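Local atomic coordinates of LPXTG cell wall surface protein (Streptococcus gordonii, PDB entry 7AVH), a protein that probably acts as a wall-attached streptococcal adhesin, whose tandem SHIRT repeats, two of which make up this chain, probably set how far its binding end projects from the cell. Residues Y86-E91 against A156-T161; S56-D61 against V75-F80; K22-A27 against Q42-E47. One frame throughout, in Å; residues are numbered along the deposited sequence. Where two conformers were deposited one is given.

Contact 1: residues Y86-E91 against A156-T161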
loop_
_atom_site.group_PDB
_atom_site.type_symbol
_atom_site.label_atom_id
_atom_site.label_comp_id
_atom_site.label_asym_id
_atom_site.label_seq_id
_atom_site.Cartn_x
_atom_site.Cartn_y
_atom_site.Cartn_z
ATOM N N TYR A 86 6.728 -2.689 -1.532
ATOM C CA TYR A 86 7.942 -3.506 -1.788
ATOM C C TYR A 86 8.143 -4.447 -0.605
ATOM O O TYR A 86 7.484 -4.321 0.433
ATOM C CB TYR A 86 9.099 -2.570 -2.060
ATOM C CG TYR A 86 8.890 -1.739 -3.300
ATOM C CD1 TYR A 86 9.137 -2.253 -4.551
ATOM C CD2 TYR A 86 8.339 -0.492 -3.249
ATOM C CE1 TYR A 86 8.889 -1.547 -5.702
ATOM C CE2 TYR A 86 8.010 0.220 -4.427
ATOM C CZ TYR A 86 8.318 -0.300 -5.654
ATOM O OH TYR A 86 8.021 0.370 -6.830
ATOM N N LYS A 87 9.139 -5.306 -0.793
ATOM C CA LYS A 87 9.521 -6.308 0.222
ATOM C C LYS A 87 10.953 -6.044 0.680
ATOM O O LYS A 87 11.748 -5.455 -0.001
ATOM C CB LYS A 87 9.434 -7.728 -0.372
ATOM C CG LYS A 87 8.032 -8.101 -0.797
ATOM C CD LYS A 87 7.947 -9.572 -1.226
ATOM C CE LYS A 87 6.553 -9.916 -1.710
ATOM N NZ LYS A 87 6.466 -11.288 -2.261
ATOM N N ALA A 88 11.227 -6.603 1.850
ATOM C CA ALA A 88 12.613 -6.756 2.321
ATOM C C ALA A 88 12.871 -8.210 2.603
ATOM O O ALA A 88 12.145 -8.819 3.351
ATOM C CB ALA A 88 12.842 -5.932 3.559
ATOM N N THR A 89 13.894 -8.755 1.910
ATOM C CA THR A 89 14.235 -10.165 2.025
ATOM C C THR A 89 15.592 -10.317 2.731
ATOM O O THR A 89 16.332 -9.349 2.888
ATOM C CB THR A 89 14.252 -10.734 0.587
ATOM O OG1 THR A 89 15.208 -10.019 -0.196
ATOM C CG2 THR A 89 12.873 -10.556 -0.097
ATOM N N HIS A 90 15.848 -11.588 3.041
ATOM C CA HIS A 90 17.052 -11.950 3.826
ATOM C C HIS A 90 17.713 -13.087 3.131
ATOM O O HIS A 90 17.126 -13.972 2.531
ATOM C CB HIS A 90 16.599 -12.346 5.254
ATOM C CG HIS A 90 15.814 -11.323 5.999
ATOM N ND1 HIS A 90 14.450 -11.118 5.766
ATOM C CD2 HIS A 90 16.147 -10.450 6.960
ATOM C CE1 HIS A 90 14.047 -10.171 6.578
ATOM N NE2 HIS A 90 15.041 -9.679 7.312
ATOM N N GLU A 91 19.022 -13.166 3.458
ATOM C CA GLU A 91 19.871 -14.292 3.054
ATOM C C GLU A 91 20.940 -14.502 4.138
ATOM O O GLU A 91 21.319 -13.540 4.754
ATOM C CB GLU A 91 20.573 -13.985 1.744
ATOM C CG GLU A 91 21.667 -14.848 1.224
ATOM C CD GLU A 91 22.324 -14.407 -0.050
ATOM O OE1 GLU A 91 22.028 -13.261 -0.629
ATOM O OE2 GLU A 91 23.133 -15.280 -0.516
ATOM N N ALA A 156 14.222 -4.505 -1.100
ATOM C CA ALA A 156 15.515 -4.541 -0.409
ATOM C C ALA A 156 15.905 -5.963 -0.073
ATOM O O ALA A 156 15.054 -6.872 0.027
ATOM C CB ALA A 156 15.443 -3.715 0.860
ATOM N N HIS A 157 17.220 -6.125 0.166
ATOM C CA HIS A 157 17.769 -7.444 0.477
ATOM C C HIS A 157 18.914 -7.273 1.489
ATOM O O HIS A 157 19.756 -6.418 1.276
ATOM C CB HIS A 157 18.279 -8.116 -0.809
ATOM C CG HIS A 157 18.728 -9.526 -0.622
ATOM N ND1 HIS A 157 17.840 -10.531 -0.331
ATOM C CD2 HIS A 157 19.995 -10.105 -0.714
ATOM C CE1 HIS A 157 18.528 -11.702 -0.247
ATOM N NE2 HIS A 157 19.835 -11.436 -0.522
ATOM N N PHE A 158 18.844 -8.093 2.525
ATOM C CA PHE A 158 19.863 -8.026 3.601
ATOM C C PHE A 158 20.567 -9.379 3.674
ATOM O O PHE A 158 19.930 -10.423 3.711
ATOM C CB PHE A 158 19.151 -7.772 4.926
ATOM C CG PHE A 158 18.505 -6.408 4.970
ATOM C CD1 PHE A 158 19.257 -5.288 5.203
ATOM C CD2 PHE A 158 17.128 -6.257 4.793
ATOM C CE1 PHE A 158 18.698 -4.026 5.328
ATOM C CE2 PHE A 158 16.577 -4.993 4.865
ATOM C CZ PHE A 158 17.351 -3.899 5.122
ATOM N N VAL A 159 21.887 -9.289 3.817
ATOM C CA VAL A 159 22.778 -10.493 3.855
ATOM C C VAL A 159 23.360 -10.637 5.270
ATOM O O VAL A 159 24.048 -9.711 5.712
ATOM C CB VAL A 159 23.914 -10.415 2.817
ATOM C CG1 VAL A 159 24.783 -11.675 2.906
ATOM C CG2 VAL A 159 23.334 -10.212 1.433
ATOM N N GLY A 160 23.010 -11.737 5.930
ATOM C CA GLY A 160 23.474 -11.985 7.315
ATOM C C GLY A 160 24.574 -13.037 7.347
ATOM O O GLY A 160 24.452 -14.070 6.716
ATOM N N THR A 161 25.654 -12.671 8.049
ATOM C CA THR A 161 26.830 -13.558 8.117
ATOM C C THR A 161 26.865 -14.326 9.442
ATOM O O THR A 161 26.650 -13.709 10.494
ATOM C CB THR A 161 28.084 -12.712 7.964
ATOM O OG1 THR A 161 28.085 -12.131 6.666
ATOM C CG2 THR A 161 29.324 -13.550 8.109
#
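Glu-91 OE1 is gripped by two groups, the N-H of His-157 NE2 at 2.9 Å and a hydroxyl of a Tris molecule that probably came from the crystallisation liquor. The bond from the imidazole is nearly straight (175°), lies in the ring plane and meets OE1 on its anti side, with carboxylate and ring turned 47° apart. Because CG of His-157 is anti to its backbone N (chi1 -174°), the ring reaches over to the partner strand, where ND1 and Thr-89 OG1 are hydrogen-bonded at 2.7 Å, either being the possible donor. Histidine suits the place: its two nitrogens span two side chains on the same face of the sheet. The carboxylate would probably favour positive charge on the ring.

Beside this chain of polar groups the parallel strands exchange backbone bonds. Thr-89 gives its N-H to Ala-156 O (2.9 Å) and accepts that of Phe-158 on its own O (2.8 Å); Glu-91 bridges Phe-158 O and Gly-160 N in the same way. The other face is apolar at Ala-88, whose small CB meets the edge of the Phe-158 ring at CE2, 4.1 Å away. NE2 of buried His-90 accepts the backbone N-H of Thr-125. Strand 72-94 lies between parallel strand 156-166 and antiparallel strand 113-117, while 137-144 flanks 156-166 in this second SHIRT domain.

Contact 2: residues S56-D61 against V75-F80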
loop_
_atom_site.group_PDB
_atom_site.type_symbol
_atom_site.label_atom_id
_atom_site.label_comp_id
_atom_site.label_asym_id
_atom_site.label_seq_id
_atom_site.Cartn_x
_atom_site.Cartn_y
_atom_site.Cartn_z
ATOM N N SER A 56 -10.101 6.348 -7.885
ATOM C CA SER A 56 -10.870 6.058 -9.094
ATOM C C SER A 56 -12.357 6.240 -8.777
ATOM O O SER A 56 -12.831 5.753 -7.805
ATOM C CB SER A 56 -10.534 4.665 -9.614
ATOM O OG SER A 56 -9.155 4.378 -9.798
ATOM N N PHE A 57 -13.023 6.908 -9.719
ATOM C CA PHE A 57 -14.471 7.138 -9.562
ATOM C C PHE A 57 -15.202 5.823 -9.797
ATOM O O PHE A 57 -14.974 5.145 -10.836
ATOM C CB PHE A 57 -14.927 8.215 -10.535
ATOM C CG PHE A 57 -16.403 8.594 -10.290
ATOM C CD1 PHE A 57 -16.796 9.142 -9.119
ATOM C CD2 PHE A 57 -17.335 8.356 -11.258
ATOM C CE1 PHE A 57 -18.075 9.491 -8.850
ATOM C CE2 PHE A 57 -18.674 8.735 -11.014
ATOM C CZ PHE A 57 -18.997 9.304 -9.830
ATOM N N LYS A 58 -16.134 5.507 -8.899
ATOM C CA LYS A 58 -16.951 4.299 -9.021
ATOM C C LYS A 58 -18.263 4.638 -9.754
ATOM O O LYS A 58 -18.447 4.190 -10.859
ATOM C CB LYS A 58 -17.210 3.714 -7.639
ATOM C CG LYS A 58 -17.965 2.404 -7.521
ATOM C CD LYS A 58 -18.118 1.984 -6.066
ATOM C CE LYS A 58 -18.542 0.546 -6.006
ATOM N NZ LYS A 58 -19.604 0.322 -7.004
ATOM N N SER A 59 -19.134 5.411 -9.098
ATOM C CA SER A 59 -20.463 5.713 -9.648
ATOM C C SER A 59 -21.139 6.641 -8.697
ATOM O O SER A 59 -20.729 6.839 -7.536
ATOM C CB SER A 59 -21.290 4.460 -9.780
ATOM O OG SER A 59 -21.560 3.859 -8.522
ATOM N N TYR A 60 -22.266 7.186 -9.186
ATOM C CA TYR A 60 -23.239 7.831 -8.298
ATOM C C TYR A 60 -24.163 6.746 -7.692
ATOM O O TYR A 60 -24.366 5.679 -8.289
ATOM C CB TYR A 60 -24.028 8.883 -9.095
ATOM C CG TYR A 60 -23.172 10.082 -9.468
ATOM C CD1 TYR A 60 -22.873 11.025 -8.506
ATOM C CD2 TYR A 60 -22.651 10.230 -10.728
ATOM C CE1 TYR A 60 -22.048 12.076 -8.791
ATOM C CE2 TYR A 60 -21.846 11.315 -11.054
ATOM C CZ TYR A 60 -21.551 12.258 -10.077
ATOM O OH TYR A 60 -20.738 13.331 -10.354
ATOM N N ASP A 61 -24.810 7.148 -6.616
ATOM C CA ASP A 61 -25.723 6.279 -5.885
ATOM C C ASP A 61 -26.958 5.887 -6.708
ATOM O O ASP A 61 -27.564 4.840 -6.468
ATOM C CB ASP A 61 -26.080 6.944 -4.555
ATOM C CG ASP A 61 -26.799 8.282 -4.581
ATOM O OD1 ASP A 61 -26.573 9.091 -5.499
ATOM O OD2 ASP A 61 -27.474 8.539 -3.585
ATOM N N VAL A 75 -24.871 11.405 -4.975
ATOM C CA VAL A 75 -23.658 11.139 -4.181
ATOM C C VAL A 75 -22.730 10.193 -5.019
ATOM O O VAL A 75 -23.119 9.086 -5.295
ATOM C CB VAL A 75 -24.014 10.498 -2.840
ATOM C CG1 VAL A 75 -22.700 10.258 -2.067
ATOM C CG2 VAL A 75 -24.940 11.357 -2.029
ATOM N N GLY A 76 -21.520 10.710 -5.305
ATOM C CA GLY A 76 -20.590 9.933 -6.112
ATOM C C GLY A 76 -19.454 9.381 -5.203
ATOM O O GLY A 76 -18.878 10.160 -4.420
ATOM N N THR A 77 -19.181 8.113 -5.390
ATOM C CA THR A 77 -18.134 7.420 -4.587
ATOM C C THR A 77 -16.872 7.260 -5.398
ATOM O O THR A 77 -16.927 6.821 -6.529
ATOM C CB THR A 77 -18.698 6.103 -4.083
ATOM O OG1 THR A 77 -19.785 6.329 -3.190
ATOM C CG2 THR A 77 -17.685 5.308 -3.325
ATOM N N TRP A 78 -15.730 7.600 -4.721
ATOM C CA TRP A 78 -14.376 7.295 -5.241
ATOM C C TRP A 78 -13.750 6.250 -4.315
ATOM O O TRP A 78 -13.898 6.343 -3.120
ATOM C CB TRP A 78 -13.540 8.559 -5.227
ATOM C CG TRP A 78 -14.019 9.639 -6.156
ATOM C CD1 TRP A 78 -15.143 10.433 -5.998
ATOM C CD2 TRP A 78 -13.353 10.087 -7.340
ATOM N NE1 TRP A 78 -15.173 11.346 -7.023
ATOM C CE2 TRP A 78 -14.156 11.141 -7.912
ATOM C CE3 TRP A 78 -12.175 9.713 -7.995
ATOM C CZ2 TRP A 78 -13.764 11.808 -9.034
ATOM C CZ3 TRP A 78 -11.811 10.362 -9.153
ATOM C CH2 TRP A 78 -12.648 11.382 -9.703
ATOM N N GLU A 79 -12.944 5.410 -4.941
ATOM C CA GLU A 79 -12.204 4.394 -4.126
ATOM C C GLU A 79 -10.697 4.571 -4.325
ATOM O O GLU A 79 -10.245 4.955 -5.424
ATOM C CB GLU A 79 -12.645 2.984 -4.562
ATOM C CG GLU A 79 -14.084 2.651 -4.125
ATOM C CD GLU A 79 -14.648 1.328 -4.619
ATOM O OE1 GLU A 79 -14.132 0.789 -5.631
ATOM O OE2 GLU A 79 -15.626 0.861 -4.012
ATOM N N PHE A 80 -9.964 4.188 -3.267
ATOM C CA PHE A 80 -8.511 4.428 -3.188
ATOM C C PHE A 80 -7.772 3.090 -3.295
ATOM O O PHE A 80 -8.138 2.128 -2.626
ATOM C CB PHE A 80 -8.161 5.127 -1.871
ATOM C CG PHE A 80 -6.698 5.333 -1.604
ATOM C CD1 PHE A 80 -6.040 6.356 -2.246
ATOM C CD2 PHE A 80 -6.013 4.508 -0.720
ATOM C CE1 PHE A 80 -4.697 6.583 -1.999
ATOM C CE2 PHE A 80 -4.656 4.729 -0.471
ATOM C CZ PHE A 80 -4.025 5.779 -1.093
HETATM O O HOH W 1 -8.416 3.188 -7.122
#
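Phe-57 and Trp-78 sit opposite each other as a non-hydrogen-bonded antiparallel pair, and their side chains cross at about a right angle. CB of Phe-57 stands squarely over the six-membered ring of Trp-78, 3.8 Å from its centroid, in a CH-pi contact. From there CG lies anti to the backbone N (chi1 -174°), which carries the phenyl ring along the indole until its edge meets the five-membered ring in a T-shaped (edge-to-face) pair, planes 60° apart and CD1 3.4 Å from Trp-78 NE1. The same phenyl ring places CZ 3.7 Å above the plane of the Tyr-60 ring, near its rim. Gly-76 lies where the two rings converge: its CA is 3.7 Å from Phe-57 CE1 and 3.5 Å from Tyr-60 CD1, an approach that its lack of a side chain permits.

Between the Phe-57/Trp-78 and Tyr-60/Gly-76 pairs strand 53-60 has one residue more than its partner, a beta bulge; here Lys-58 N bonds to Thr-77 O at 2.8 Å and Ser-59 O accepts the N-H of Thr-77. Lys-58 CD and CE pass alongside Glu-79 OE2, but NZ and OE2 stay 5.0 Å apart, too far for a salt bridge. Asp-61 closes the ladder: its N reaches Val-75 O, while its OD1 takes the N-H of Val-75 at 2.9 Å from above the carboxylate plane. Strand 2-10 flanks strand 72-94 on its other edge, its Phe-8 meeting Trp-78 edge-to-face and also touching Tyr-60, so the aromatic cluster spans three neighbouring strands of the first SHIRT domain.

Contact 3: residues K22-A27 against Q42-E47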
loop_
_atom_site.group_PDB
_atom_site.type_symbol
_atom_site.label_atom_id
_atom_site.label_comp_id
_atom_site.label_asym_id
_atom_site.label_seq_id
_atom_site.Cartn_x
_atom_site.Cartn_y
_atom_site.Cartn_z
ATOM N N LYS A 22 -11.933 16.475 -4.714
ATOM C CA LYS A 22 -12.988 17.445 -4.396
ATOM C C LYS A 22 -13.033 18.513 -5.477
ATOM O O LYS A 22 -14.186 18.966 -5.779
ATOM C CB LYS A 22 -12.755 18.017 -3.005
ATOM C CG LYS A 22 -12.882 16.990 -1.904
ATOM C CD LYS A 22 -12.663 17.594 -0.531
ATOM C CE LYS A 22 -12.596 16.646 0.611
ATOM N NZ LYS A 22 -12.389 17.452 1.848
ATOM N N ASP A 23 -11.962 18.895 -6.080
ATOM C CA ASP A 23 -11.895 19.913 -7.117
ATOM C C ASP A 23 -12.713 19.496 -8.361
ATOM O O ASP A 23 -13.040 20.411 -9.163
ATOM C CB ASP A 23 -10.452 20.197 -7.567
ATOM C CG ASP A 23 -9.593 20.972 -6.559
ATOM O OD1 ASP A 23 -10.151 21.639 -5.671
ATOM O OD2 ASP A 23 -8.318 20.952 -6.738
ATOM N N LEU A 24 -13.025 18.242 -8.543
ATOM C CA LEU A 24 -13.740 17.692 -9.694
ATOM C C LEU A 24 -15.269 17.640 -9.443
ATOM O O LEU A 24 -15.960 17.110 -10.325
ATOM C CB LEU A 24 -13.172 16.314 -10.061
ATOM C CG LEU A 24 -11.691 16.294 -10.425
ATOM C CD1 LEU A 24 -11.214 14.884 -10.539
ATOM C CD2 LEU A 24 -11.409 17.086 -11.687
ATOM N N LEU A 25 -15.697 18.113 -8.320
ATOM C CA LEU A 25 -17.158 18.051 -8.042
ATOM C C LEU A 25 -17.908 18.868 -9.107
ATOM O O LEU A 25 -17.633 20.031 -9.315
ATOM C CB LEU A 25 -17.472 18.640 -6.710
ATOM C CG LEU A 25 -18.917 18.398 -6.257
ATOM C CD1 LEU A 25 -19.153 16.953 -5.981
ATOM C CD2 LEU A 25 -19.218 19.241 -5.036
ATOM N N PRO A 26 -18.897 18.233 -9.793
ATOM C CA PRO A 26 -19.603 19.014 -10.843
ATOM C C PRO A 26 -20.404 20.142 -10.251
ATOM O O PRO A 26 -20.872 20.128 -9.141
ATOM C CB PRO A 26 -20.545 17.954 -11.468
ATOM C CG PRO A 26 -19.763 16.670 -11.273
ATOM C CD PRO A 26 -19.254 16.846 -9.868
ATOM N N ALA A 27 -20.582 21.128 -11.125
ATOM C CA ALA A 27 -21.484 22.236 -10.862
ATOM C C ALA A 27 -22.962 21.773 -10.772
ATOM O O ALA A 27 -23.347 20.757 -11.314
ATOM C CB ALA A 27 -21.363 23.230 -12.010
ATOM N N GLN A 42 -21.239 13.522 -15.007
ATOM C CA GLN A 42 -20.025 12.713 -14.715
ATOM C C GLN A 42 -18.867 13.645 -14.443
ATOM O O GLN A 42 -18.740 14.701 -15.031
ATOM C CB GLN A 42 -19.717 11.813 -15.909
ATOM C CG GLN A 42 -20.712 10.701 -16.011
ATOM C CD GLN A 42 -20.655 9.694 -14.886
ATOM O OE1 GLN A 42 -19.592 9.239 -14.569
ATOM N NE2 GLN A 42 -21.792 9.326 -14.305
ATOM N N PRO A 43 -17.950 13.224 -13.527
ATOM C CA PRO A 43 -16.735 13.987 -13.293
ATOM C C PRO A 43 -15.899 14.122 -14.590
ATOM O O PRO A 43 -15.958 13.256 -15.477
ATOM C CB PRO A 43 -16.031 13.119 -12.227
ATOM C CG PRO A 43 -17.181 12.391 -11.524
ATOM C CD PRO A 43 -18.057 12.019 -12.693
ATOM N N SER A 44 -15.196 15.251 -14.724
ATOM C CA SER A 44 -14.439 15.536 -15.961
ATOM C C SER A 44 -13.275 14.560 -16.177
ATOM O O SER A 44 -12.815 14.392 -17.353
ATOM C CB SER A 44 -14.029 16.973 -15.989
ATOM O OG SER A 44 -13.171 17.282 -14.895
ATOM N N LYS A 45 -12.833 13.936 -15.108
ATOM C CA LYS A 45 -11.890 12.776 -15.176
ATOM C C LYS A 45 -12.269 11.850 -14.034
ATOM O O LYS A 45 -12.896 12.347 -13.075
ATOM C CB LYS A 45 -10.442 13.186 -15.205
ATOM C CG LYS A 45 -9.953 13.882 -13.971
ATOM C CD LYS A 45 -8.494 14.249 -14.082
ATOM C CE LYS A 45 -7.992 14.978 -12.860
ATOM N NZ LYS A 45 -6.517 15.196 -12.917
ATOM N N THR A 46 -11.817 10.585 -14.153
ATOM C CA THR A 46 -12.275 9.528 -13.229
ATOM C C THR A 46 -11.112 8.863 -12.491
ATOM O O THR A 46 -11.353 7.931 -11.804
ATOM C CB THR A 46 -13.147 8.488 -13.889
ATOM O OG1 THR A 46 -12.445 7.962 -14.991
ATOM C CG2 THR A 46 -14.462 9.094 -14.394
ATOM N N GLU A 47 -9.975 9.485 -12.597
ATOM C CA GLU A 47 -8.731 8.963 -11.970
ATOM C C GLU A 47 -7.923 10.157 -11.466
ATOM O O GLU A 47 -7.703 11.071 -12.257
ATOM C CB GLU A 47 -7.945 8.164 -13.009
ATOM C CG GLU A 47 -6.762 7.392 -12.451
ATOM C CD GLU A 47 -6.302 6.358 -13.463
ATOM O OE1 GLU A 47 -6.098 5.211 -13.045
ATOM O OE2 GLU A 47 -6.211 6.692 -14.674
HETATM O O HOH W 2 -15.708 17.420 -12.916
#
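Gln-42 meets the other loop through its backbone, its O lying 4.4 Å from CG of Pro-26, while its side chain sets off in the other direction. Pro-43 follows, and its N is 4.5 Å from the same Pro-26 CG, so that a rigid ring on one loop rests loosely against the backbone of the other. Both prolines also touch aromatic residues of the core: Pro-43 meets Phe-8, Phe-57 and Trp-78, and Pro-26 meets Phe-8 and Tyr-60. Proline suits such places, being apolar and having no N-H to satisfy.

At Ser-44 the link becomes polar. Its N-H is accepted at 2.9 Å by a water that in turn donates to Leu-24 O at 2.6 Å, so one water ties the two backbones together. In one of its two conformers, Ser-44 OG also comes to 3.7 Å from Leu-24 CD2.

In Lys-45, CG lies between the backbone N and the carbonyl carbon (chi1 64°), and the chain, extended beyond it, is laid across the tip of Leu-24 at about a right angle. CG lies 3.8 Å from Leu-24 CD1, and CE passes 4.0 Å from that same methyl. Leucine holds the last-but-one place in the type I turn from Lys-22 to Leu-25, closed by Leu-25 N to Lys-22 O at 3.1 Å, and the turn presents its branched end to the opposite loop; the leucine touches Trp-78 as well.

The apolar contacts of Leu-24 and Pro-26 would probably tolerate small shifts, while the water supplies the directional link between the two backbones.

Contacts 1 and 2 are partly buried strand pairings at either end of the long, interrupted strand 72-94, which passes from the first SHIRT domain to the second; their centres are about 39 Å apart. Contact 1 is parallel and, besides its backbone bonds, has a polar side-chain network on one face, whereas contact 2 is antiparallel and built round edge-to-face aromatics. Contact 3 is a surface meeting of two loops, depending on dispersion and water. Its centre lies about 10 Å from that of contact 2, and the two touch: Thr-46 O approaches Phe-57 N in a probable hydrogen bond, and Lys-45 O packs on the Trp-78 indole, so the loops border the aromatic cluster.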